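Local atomic coordinates of penicillin-binding protein 2 (Pbp2) (Helicobacter pylori, PDB entry 5LP5), a protein that probably cross-links peptidoglycan as a penicillin-binding transpeptidase of the inner membrane, working with MreC in cell-wall synthesis and cell shape. Residues A[92-96]-A[133-137]; A[149-153]-A[275-279]; A[375-380]-A[422-428]. All coordinates share one frame; numbering follows the deposited sequence.

Contact 1. Residues A[92-96]-A[133-137]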
loop_
_atom_site.group_PDB
_atom_site.type_symbol
_atom_site.label_atom_id
_atom_site.label_comp_id
_atom_site.label_asym_id
_atom_site.label_seq_id
_atom_site.Cartn_x
_atom_site.Cartn_y
_atom_site.Cartn_z
ATOM N N GLN A 92 7.706 -23.006 -11.668
ATOM C CA GLN A 92 8.108 -22.657 -13.034
ATOM C C GLN A 92 6.896 -22.633 -13.976
ATOM O O GLN A 92 6.738 -21.714 -14.778
ATOM C CB GLN A 92 9.173 -23.645 -13.562
ATOM C CG GLN A 92 9.629 -23.419 -15.014
ATOM C CD GLN A 92 10.323 -22.085 -15.229
ATOM O OE1 GLN A 92 11.020 -21.591 -14.346
ATOM N NE2 GLN A 92 10.131 -21.497 -16.400
ATOM N N LYS A 93 6.048 -23.648 -13.876
ATOM C CA LYS A 93 4.845 -23.710 -14.707
ATOM C C LYS A 93 4.028 -22.423 -14.563
ATOM O O LYS A 93 3.636 -21.847 -15.566
ATOM C CB LYS A 93 3.984 -24.944 -14.378
ATOM C CG LYS A 93 4.537 -26.269 -14.911
ATOM C CD LYS A 93 3.820 -27.471 -14.314
ATOM C CE LYS A 93 4.718 -28.699 -14.249
ATOM N NZ LYS A 93 4.163 -29.701 -13.301
ATOM N N PHE A 94 3.803 -21.962 -13.330
ATOM C CA PHE A 94 2.934 -20.799 -13.064
ATOM C C PHE A 94 3.572 -19.477 -13.463
ATOM O O PHE A 94 2.883 -18.483 -13.641
ATOM C CB PHE A 94 2.539 -20.707 -11.577
ATOM C CG PHE A 94 1.770 -21.889 -11.066
ATOM C CD1 PHE A 94 0.646 -22.341 -11.721
ATOM C CD2 PHE A 94 2.175 -22.538 -9.922
ATOM C CE1 PHE A 94 -0.056 -23.435 -11.263
ATOM C CE2 PHE A 94 1.474 -23.630 -9.441
ATOM C CZ PHE A 94 0.354 -24.083 -10.117
ATOM N N PHE A 95 4.894 -19.451 -13.563
ATOM C CA PHE A 95 5.621 -18.247 -13.986
ATOM C C PHE A 95 6.672 -18.652 -15.011
ATOM O O PHE A 95 7.844 -18.788 -14.685
ATOM C CB PHE A 95 6.256 -17.558 -12.773
ATOM C CG PHE A 95 5.293 -17.323 -11.662
ATOM C CD1 PHE A 95 4.570 -16.153 -11.602
ATOM C CD2 PHE A 95 5.062 -18.302 -10.710
ATOM C CE1 PHE A 95 3.657 -15.934 -10.583
ATOM C CE2 PHE A 95 4.146 -18.103 -9.702
ATOM C CZ PHE A 95 3.451 -16.907 -9.626
ATOM N N PRO A 96 6.244 -18.871 -16.265
ATOM C CA PRO A 96 7.177 -19.383 -17.273
ATOM C C PRO A 96 8.165 -18.306 -17.706
ATOM O O PRO A 96 9.097 -18.585 -18.444
ATOM C CB PRO A 96 6.256 -19.788 -18.431
ATOM C CG PRO A 96 5.041 -18.930 -18.287
ATOM C CD PRO A 96 4.933 -18.515 -16.842
ATOM N N LEU A 133 -4.131 -17.714 -11.269
ATOM C CA LEU A 133 -3.205 -18.570 -10.527
ATOM C C LEU A 133 -3.647 -18.933 -9.118
ATOM O O LEU A 133 -3.364 -20.013 -8.665
ATOM C CB LEU A 133 -1.831 -17.901 -10.422
ATOM C CG LEU A 133 -1.201 -17.434 -11.734
ATOM C CD1 LEU A 133 -0.017 -16.522 -11.477
ATOM C CD2 LEU A 133 -0.787 -18.616 -12.579
ATOM N N TYR A 134 -4.327 -18.039 -8.412
ATOM C CA TYR A 134 -4.590 -18.283 -6.995
ATOM C C TYR A 134 -5.183 -19.674 -6.759
ATOM O O TYR A 134 -4.696 -20.420 -5.944
ATOM C CB TYR A 134 -5.470 -17.212 -6.375
ATOM C CG TYR A 134 -5.731 -17.443 -4.910
ATOM C CD1 TYR A 134 -4.902 -16.912 -3.953
ATOM C CD2 TYR A 134 -6.813 -18.197 -4.473
ATOM C CE1 TYR A 134 -5.127 -17.134 -2.595
ATOM C CE2 TYR A 134 -7.033 -18.417 -3.126
ATOM C CZ TYR A 134 -6.186 -17.885 -2.208
ATOM O OH TYR A 134 -6.426 -18.105 -0.893
ATOM N N ALA A 135 -6.213 -20.046 -7.482
ATOM C CA ALA A 135 -6.844 -21.362 -7.278
ATOM C C ALA A 135 -5.931 -22.562 -7.557
ATOM O O ALA A 135 -6.020 -23.601 -6.900
ATOM C CB ALA A 135 -8.107 -21.471 -8.126
ATOM N N LYS A 136 -5.065 -22.427 -8.549
ATOM C CA LYS A 136 -4.170 -23.507 -8.907
ATOM C C LYS A 136 -3.083 -23.682 -7.861
ATOM O O LYS A 136 -2.698 -24.810 -7.546
ATOM C CB LYS A 136 -3.610 -23.259 -10.296
ATOM C CG LYS A 136 -4.718 -23.293 -11.335
ATOM C CD LYS A 136 -4.231 -23.454 -12.774
ATOM C CE LYS A 136 -3.850 -22.121 -13.400
ATOM N NZ LYS A 136 -2.648 -22.239 -14.289
ATOM N N LEU A 137 -2.606 -22.579 -7.293
ATOM C CA LEU A 137 -1.647 -22.638 -6.194
ATOM C C LEU A 137 -2.241 -23.294 -4.942
ATOM O O LEU A 137 -1.558 -23.994 -4.208
ATOM C CB LEU A 137 -1.118 -21.241 -5.868
ATOM C CG LEU A 137 0.128 -20.811 -6.662
ATOM C CD1 LEU A 137 -0.143 -20.830 -8.159
ATOM C CD2 LEU A 137 0.614 -19.434 -6.238
#
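The phenyl ring of F94 receives a methyl of L137 on one face, while the ring of F95 next to it meets a methyl of L133 obliquely. The contact lies in the N-terminal pedestal, the region of the dimerisation family: the end of helix 81-94 packs against the short helix 134-138 and L133 just beside it. L137 CD1 sits 3.5 Å from the centroid of the F94 ring, 16° off the ring normal, a CH-pi contact. The methyl is shifted toward the rim, on the side of CD2 and CE2, and its nearest ring carbon is F94 CD2 at 3.4 Å. The ring reaches the second helix because F94 CG stands anti to its own carbonyl carbon (chi1 -61°) on a CB that already faces that way. Farther along the ring, F94 CE1 touches K136 CB at 3.7 Å, in an oblique approach. The K136 chain then bends at its last two torsions, which brings NZ back to within 4.2 Å of F94 CE1.

F95 is the first residue to leave helical geometry (phi -135°), and its ring joins that of F94 in meeting the second segment. L133 divides its two methyls between these neighbours. No hydrogen bond crosses the interface, so apolar packing carries it. F95 and L137 also both touch V73 of strand 63-76, which ties the two segments to the sheet. Helix 134-138 has a further role, since Y134 stacks on F169 of the MreC chain, and A135 and K136 pack on that chain as well. At the fork of L133, CD1 lies 3.8 Å from F95 CE1, and CD2 lies 4.1 Å from F94 CB.

Contact 2. Residues A[149-153]-A[275-279]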
loop_
_atom_site.group_PDB
_atom_site.type_symbol
_atom_site.label_atom_id
_atom_site.label_comp_id
_atom_site.label_asym_id
_atom_site.label_seq_id
_atom_site.Cartn_x
_atom_site.Cartn_y
_atom_site.Cartn_z
ATOM N N ASP A 149 2.619 -5.764 0.639
ATOM C CA ASP A 149 2.560 -4.367 0.238
ATOM C C ASP A 149 3.779 -3.947 -0.578
ATOM O O ASP A 149 4.893 -4.317 -0.271
ATOM C CB ASP A 149 2.452 -3.457 1.470
ATOM C CG ASP A 149 1.023 -3.146 1.835
ATOM O OD1 ASP A 149 0.162 -3.294 0.929
ATOM O OD2 ASP A 149 0.766 -2.752 3.008
ATOM N N LYS A 150 3.541 -3.157 -1.611
ATOM C CA LYS A 150 4.591 -2.538 -2.391
ATOM C C LYS A 150 4.289 -1.053 -2.447
ATOM O O LYS A 150 3.179 -0.677 -2.761
ATOM C CB LYS A 150 4.618 -3.140 -3.797
ATOM C CG LYS A 150 4.886 -2.169 -4.918
ATOM C CD LYS A 150 4.988 -2.920 -6.239
ATOM C CE LYS A 150 4.223 -2.214 -7.339
ATOM N NZ LYS A 150 4.645 -2.737 -8.650
ATOM N N ARG A 151 5.247 -0.202 -2.118
ATOM C CA ARG A 151 5.021 1.232 -2.124
ATOM C C ARG A 151 4.743 1.664 -3.552
ATOM O O ARG A 151 5.217 1.051 -4.521
ATOM C CB ARG A 151 6.244 1.968 -1.564
ATOM C CG ARG A 151 5.997 3.408 -1.105
ATOM C CD ARG A 151 5.108 3.466 0.139
ATOM N NE ARG A 151 5.194 4.747 0.860
ATOM C CZ ARG A 151 4.308 5.167 1.765
ATOM N NH1 ARG A 151 3.269 4.409 2.092
ATOM N NH2 ARG A 151 4.451 6.348 2.356
ATOM N N TYR A 152 3.958 2.725 -3.681
ATOM C CA TYR A 152 3.553 3.235 -4.992
ATOM C C TYR A 152 3.386 4.755 -4.998
ATOM O O TYR A 152 2.663 5.317 -4.185
ATOM C CB TYR A 152 2.251 2.566 -5.430
ATOM C CG TYR A 152 1.785 2.984 -6.806
ATOM C CD1 TYR A 152 2.497 2.621 -7.956
ATOM C CD2 TYR A 152 0.645 3.750 -6.957
ATOM C CE1 TYR A 152 2.078 3.022 -9.214
ATOM C CE2 TYR A 152 0.205 4.138 -8.204
ATOM C CZ TYR A 152 0.919 3.780 -9.327
ATOM O OH TYR A 152 0.466 4.203 -10.552
ATOM N N TYR A 153 4.050 5.402 -5.947
ATOM C CA TYR A 153 4.019 6.851 -6.111
ATOM C C TYR A 153 3.250 7.121 -7.405
ATOM O O TYR A 153 3.786 6.972 -8.504
ATOM C CB TYR A 153 5.453 7.418 -6.133
ATOM C CG TYR A 153 6.236 7.020 -4.893
ATOM C CD1 TYR A 153 6.264 7.831 -3.782
ATOM C CD2 TYR A 153 6.901 5.790 -4.816
ATOM C CE1 TYR A 153 6.957 7.456 -2.633
ATOM C CE2 TYR A 153 7.589 5.407 -3.670
ATOM C CZ TYR A 153 7.610 6.244 -2.586
ATOM O OH TYR A 153 8.274 5.889 -1.449
ATOM N N LEU A 275 10.351 8.009 -8.670
ATOM C CA LEU A 275 10.442 7.296 -7.409
ATOM C C LEU A 275 10.075 5.817 -7.512
ATOM O O LEU A 275 10.542 5.014 -6.710
ATOM C CB LEU A 275 9.561 7.972 -6.377
ATOM C CG LEU A 275 9.979 9.380 -5.951
ATOM C CD1 LEU A 275 8.827 10.031 -5.179
ATOM C CD2 LEU A 275 11.270 9.415 -5.113
ATOM N N ASN A 276 9.237 5.449 -8.486
ATOM C CA ASN A 276 8.812 4.050 -8.604
ATOM C C ASN A 276 9.949 3.109 -9.004
ATOM O O ASN A 276 9.880 1.924 -8.736
ATOM C CB ASN A 276 7.680 3.909 -9.606
ATOM C CG ASN A 276 6.377 4.391 -9.079
ATOM O OD1 ASN A 276 5.789 3.787 -8.185
ATOM N ND2 ASN A 276 5.878 5.459 -9.672
ATOM N N ASP A 277 10.992 3.628 -9.645
ATOM C CA ASP A 277 12.087 2.767 -10.113
ATOM C C ASP A 277 12.952 2.237 -8.961
ATOM O O ASP A 277 13.728 1.308 -9.148
ATOM C CB ASP A 277 12.957 3.507 -11.137
ATOM C CG ASP A 277 12.190 3.910 -12.386
ATOM O OD1 ASP A 277 11.191 3.232 -12.726
ATOM O OD2 ASP A 277 12.579 4.912 -13.026
ATOM N N PHE A 278 12.815 2.824 -7.778
ATOM C CA PHE A 278 13.539 2.359 -6.609
ATOM C C PHE A 278 12.787 1.283 -5.816
ATOM O O PHE A 278 13.412 0.534 -5.056
ATOM C CB PHE A 278 13.898 3.544 -5.682
ATOM C CG PHE A 278 15.011 4.390 -6.209
ATOM C CD1 PHE A 278 14.750 5.406 -7.116
ATOM C CD2 PHE A 278 16.326 4.147 -5.832
ATOM C CE1 PHE A 278 15.778 6.169 -7.635
ATOM C CE2 PHE A 278 17.360 4.909 -6.345
ATOM C CZ PHE A 278 17.083 5.920 -7.250
ATOM N N VAL A 279 11.473 1.186 -5.988
ATOM C CA VAL A 279 10.661 0.462 -5.004
ATOM C C VAL A 279 11.060 -1.012 -4.755
ATOM O O VAL A 279 11.097 -1.440 -3.590
ATOM C CB VAL A 279 9.148 0.601 -5.281
ATOM C CG1 VAL A 279 8.348 -0.296 -4.348
ATOM C CG2 VAL A 279 8.715 2.056 -5.110
#
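Two hydrogen bonds between the N276 side chain and the backbone of Y153, with apolar packing of L275 and V279 beside them, make this a junction between the two parts of the protein. The end of strand 144-152, in the N-terminal pedestal, meets the loop that follows strand 264-270 of the transpeptidase part. The N276 amide uses both of its polar atoms. Y153 N donates to N276 OD1 over 3.3 Å in a nearly straight bond (175° at the hydrogen), although it comes in tilted 29° from the plane of that carbonyl. N276 ND2 donates to Y153 O at 2.8 Å, with the acceptor close to the amide plane. Held at both polar atoms, the amide is probably limited in its rotation; ND2 also makes a weak bond to N156 OD1.

The Y153 ring is packed from two directions. L275 CB lies over one face, 4.0 Å from the ring centroid, and L275 CD1 reaches Y153 CD1 at 3.7 Å. At the ring edge, in plane, V279 CG2 comes to 3.8 Å from Y153 CE2. V279 CG1, anti to the backbone N (chi1 173°), comes nearest the strand, 3.4 Å from R151 O, and CG2 is close to the same oxygen. The Y152 ring meets the amide obliquely, its CD1 3.5 Å from N276 OD1.

Beyond the interface, Y153 OH hydrogen-bonds to E192, which also makes a salt bridge with R151. Y165 touches both Y153 and L275, extending the hydrophobic side. Because the Asn amide pairs with the N-H and C=O of one residue, it resembles the pairing that a neighbouring strand would offer: a two-bond side-chain-to-backbone link at the pedestal-transpeptidase boundary of a class B penicillin-binding protein.

Contact 3. Residues A[375-380]-A[422-428]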
loop_
_atom_site.group_PDB
_atom_site.type_symbol
_atom_site.label_atom_id
_atom_site.label_comp_id
_atom_site.label_asym_id
_atom_site.label_seq_id
_atom_site.Cartn_x
_atom_site.Cartn_y
_atom_site.Cartn_z
ATOM N N GLY A 375 30.622 49.820 0.647
ATOM C CA GLY A 375 31.331 48.618 1.081
ATOM C C GLY A 375 32.732 48.936 1.568
ATOM O O GLY A 375 33.267 48.243 2.439
ATOM N N LEU A 376 33.325 49.984 0.993
ATOM C CA LEU A 376 34.617 50.513 1.456
ATOM C C LEU A 376 34.551 50.981 2.918
ATOM O O LEU A 376 35.514 50.834 3.681
ATOM C CB LEU A 376 35.077 51.678 0.566
ATOM C CG LEU A 376 35.413 51.330 -0.883
ATOM C CD1 LEU A 376 35.505 52.583 -1.737
ATOM C CD2 LEU A 376 36.701 50.531 -0.960
ATOM N N GLU A 377 33.398 51.532 3.294
ATOM C CA GLU A 377 33.216 52.169 4.596
ATOM C C GLU A 377 32.610 51.237 5.682
ATOM O O GLU A 377 32.546 51.613 6.860
ATOM C CB GLU A 377 32.375 53.455 4.417
ATOM C CG GLU A 377 32.942 54.435 3.372
ATOM C CD GLU A 377 32.044 55.649 3.077
ATOM O OE1 GLU A 377 31.065 55.899 3.823
ATOM O OE2 GLU A 377 32.320 56.366 2.083
ATOM N N ILE A 378 32.186 50.027 5.295
ATOM C CA ILE A 378 31.595 49.067 6.248
ATOM C C ILE A 378 32.568 47.950 6.584
ATOM O O ILE A 378 33.252 47.424 5.702
ATOM C CB ILE A 378 30.266 48.441 5.717
ATOM C CG1 ILE A 378 29.517 47.672 6.814
ATOM C CG2 ILE A 378 30.504 47.495 4.546
ATOM C CD1 ILE A 378 29.054 48.534 7.966
ATOM N N SER A 379 32.624 47.583 7.861
ATOM C CA SER A 379 33.458 46.458 8.284
ATOM C C SER A 379 32.763 45.151 7.931
ATOM O O SER A 379 31.551 45.035 8.081
ATOM C CB SER A 379 33.727 46.509 9.783
ATOM O OG SER A 379 32.531 46.398 10.516
ATOM N N ILE A 380 33.530 44.167 7.469
ATOM C CA ILE A 380 32.960 42.881 7.087
ATOM C C ILE A 380 32.305 42.211 8.288
ATOM O O ILE A 380 31.374 41.422 8.127
ATOM C CB ILE A 380 34.007 41.928 6.439
ATOM C CG1 ILE A 380 33.323 40.694 5.840
ATOM C CG2 ILE A 380 35.059 41.493 7.448
ATOM C CD1 ILE A 380 32.340 40.988 4.724
ATOM N N TRP A 422 41.962 39.268 4.978
ATOM C CA TRP A 422 40.710 39.787 4.425
ATOM C C TRP A 422 40.913 41.154 3.786
ATOM O O TRP A 422 40.740 42.189 4.432
ATOM C CB TRP A 422 39.603 39.878 5.477
ATOM C CG TRP A 422 38.252 40.222 4.856
ATOM C CD1 TRP A 422 37.679 41.465 4.734
ATOM C CD2 TRP A 422 37.336 39.305 4.257
ATOM N NE1 TRP A 422 36.466 41.367 4.097
ATOM C CE2 TRP A 422 36.226 40.048 3.808
ATOM C CE3 TRP A 422 37.337 37.919 4.068
ATOM C CZ2 TRP A 422 35.140 39.451 3.167
ATOM C CZ3 TRP A 422 36.245 37.326 3.438
ATOM C CH2 TRP A 422 35.168 38.097 2.993
ATOM N N ARG A 423 41.270 41.149 2.508
ATOM C CA ARG A 423 41.476 42.386 1.779
ATOM C C ARG A 423 40.122 43.061 1.558
ATOM O O ARG A 423 39.096 42.402 1.518
ATOM C CB ARG A 423 42.189 42.122 0.460
ATOM C CG ARG A 423 43.573 41.495 0.625
ATOM C CD ARG A 423 44.045 40.920 -0.698
ATOM N NE ARG A 423 43.086 39.937 -1.220
ATOM C CZ ARG A 423 42.901 39.644 -2.509
ATOM N NH1 ARG A 423 43.603 40.258 -3.460
ATOM N NH2 ARG A 423 41.998 38.731 -2.857
ATOM N N VAL A 424 40.139 44.389 1.485
ATOM C CA VAL A 424 38.989 45.208 1.087
ATOM C C VAL A 424 38.218 44.653 -0.135
ATOM O O VAL A 424 36.994 44.748 -0.186
ATOM C CB VAL A 424 39.459 46.671 0.816
ATOM C CG1 VAL A 424 40.604 46.703 -0.198
ATOM C CG2 VAL A 424 38.309 47.554 0.343
ATOM N N GLY A 425 38.933 44.082 -1.110
ATOM C CA GLY A 425 38.309 43.523 -2.310
ATOM C C GLY A 425 37.293 42.436 -1.992
ATOM O O GLY A 425 36.303 42.269 -2.715
ATOM N N ASP A 426 37.543 41.706 -0.903
ATOM C CA ASP A 426 36.664 40.625 -0.435
ATOM C C ASP A 426 35.342 41.174 0.100
ATOM O O ASP A 426 34.272 40.645 -0.204
ATOM C CB ASP A 426 37.367 39.803 0.655
ATOM C CG ASP A 426 38.755 39.320 0.232
ATOM O OD1 ASP A 426 39.082 39.367 -0.972
ATOM O OD2 ASP A 426 39.536 38.900 1.105
ATOM N N THR A 427 35.425 42.239 0.898
ATOM C CA THR A 427 34.240 42.956 1.375
ATOM C C THR A 427 33.384 43.415 0.201
ATOM O O THR A 427 32.158 43.332 0.245
ATOM C CB THR A 427 34.624 44.198 2.198
ATOM O OG1 THR A 427 35.514 43.828 3.258
ATOM C CG2 THR A 427 33.407 44.832 2.785
ATOM N N LEU A 428 34.044 43.885 -0.852
ATOM C CA LEU A 428 33.354 44.470 -1.989
ATOM C C LEU A 428 32.681 43.451 -2.875
ATOM O O LEU A 428 31.530 43.647 -3.264
ATOM C CB LEU A 428 34.319 45.284 -2.836
ATOM C CG LEU A 428 34.907 46.508 -2.148
ATOM C CD1 LEU A 428 35.780 47.261 -3.141
ATOM C CD2 LEU A 428 33.811 47.402 -1.619
#
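G375 and L428 bring their CA atoms to 5.5 Å, and I380 and T427 theirs to 5.9 Å, as the first turn of helix 424-430 passes the break between helices 369-377 and 380-389. The contact is thus helix-to-turn packing in the helical part of the transpeptidase domain. At the break S379 takes the N-cap position of the next helix, its OG weakly bonded to K382 N.

With no side chain on G375, L428 CD2 lies directly against the backbone, 3.7 Å from G375 C. T427 CG2, anti to the backbone N (chi1 of OG1 -54°), enters the break and faces both G375 O and I378 O. On the outer side L376 CD2 meets V424 CG2 at 3.6 Å and L428 CD1 at 4.0 Å.

The far end of the contact belongs to W422, whose indole is covered on both faces. I380 CG2 lies over one of them, 3.9 Å from the centroid of the five-membered ring, while I380 CG1 and CD1 run along the six-membered part near CZ2. On the opposite face lies CB of D426, whose carboxylate makes a salt bridge with K414. This packing and a bond at the edge together restrict the indole's rotation: W422 NE1 donates to T427 OG1 at 2.8 Å, with the oxygen close to the ring plane.

The three contacts follow one another along an elongated chain. Contact 1 lies in the pedestal beside MreC. Contact 2 is about 25 Å away between centres, linked to it directly in sequence, since helix 134-138 is followed by strand 144-152, and it joins the pedestal to the transpeptidase part. Contact 3 lies wholly within that part, about 52 Å from contact 2 and 76 Å from contact 1 between centres, on the other side of the chain's centre. Its I378 packs on F321 and N324, toward the far end of helix 314-324; the helix begins at K314, which with S311 probably forms the SxxK motif of the active site. This ties contact 3 to the helix, not to the site itself.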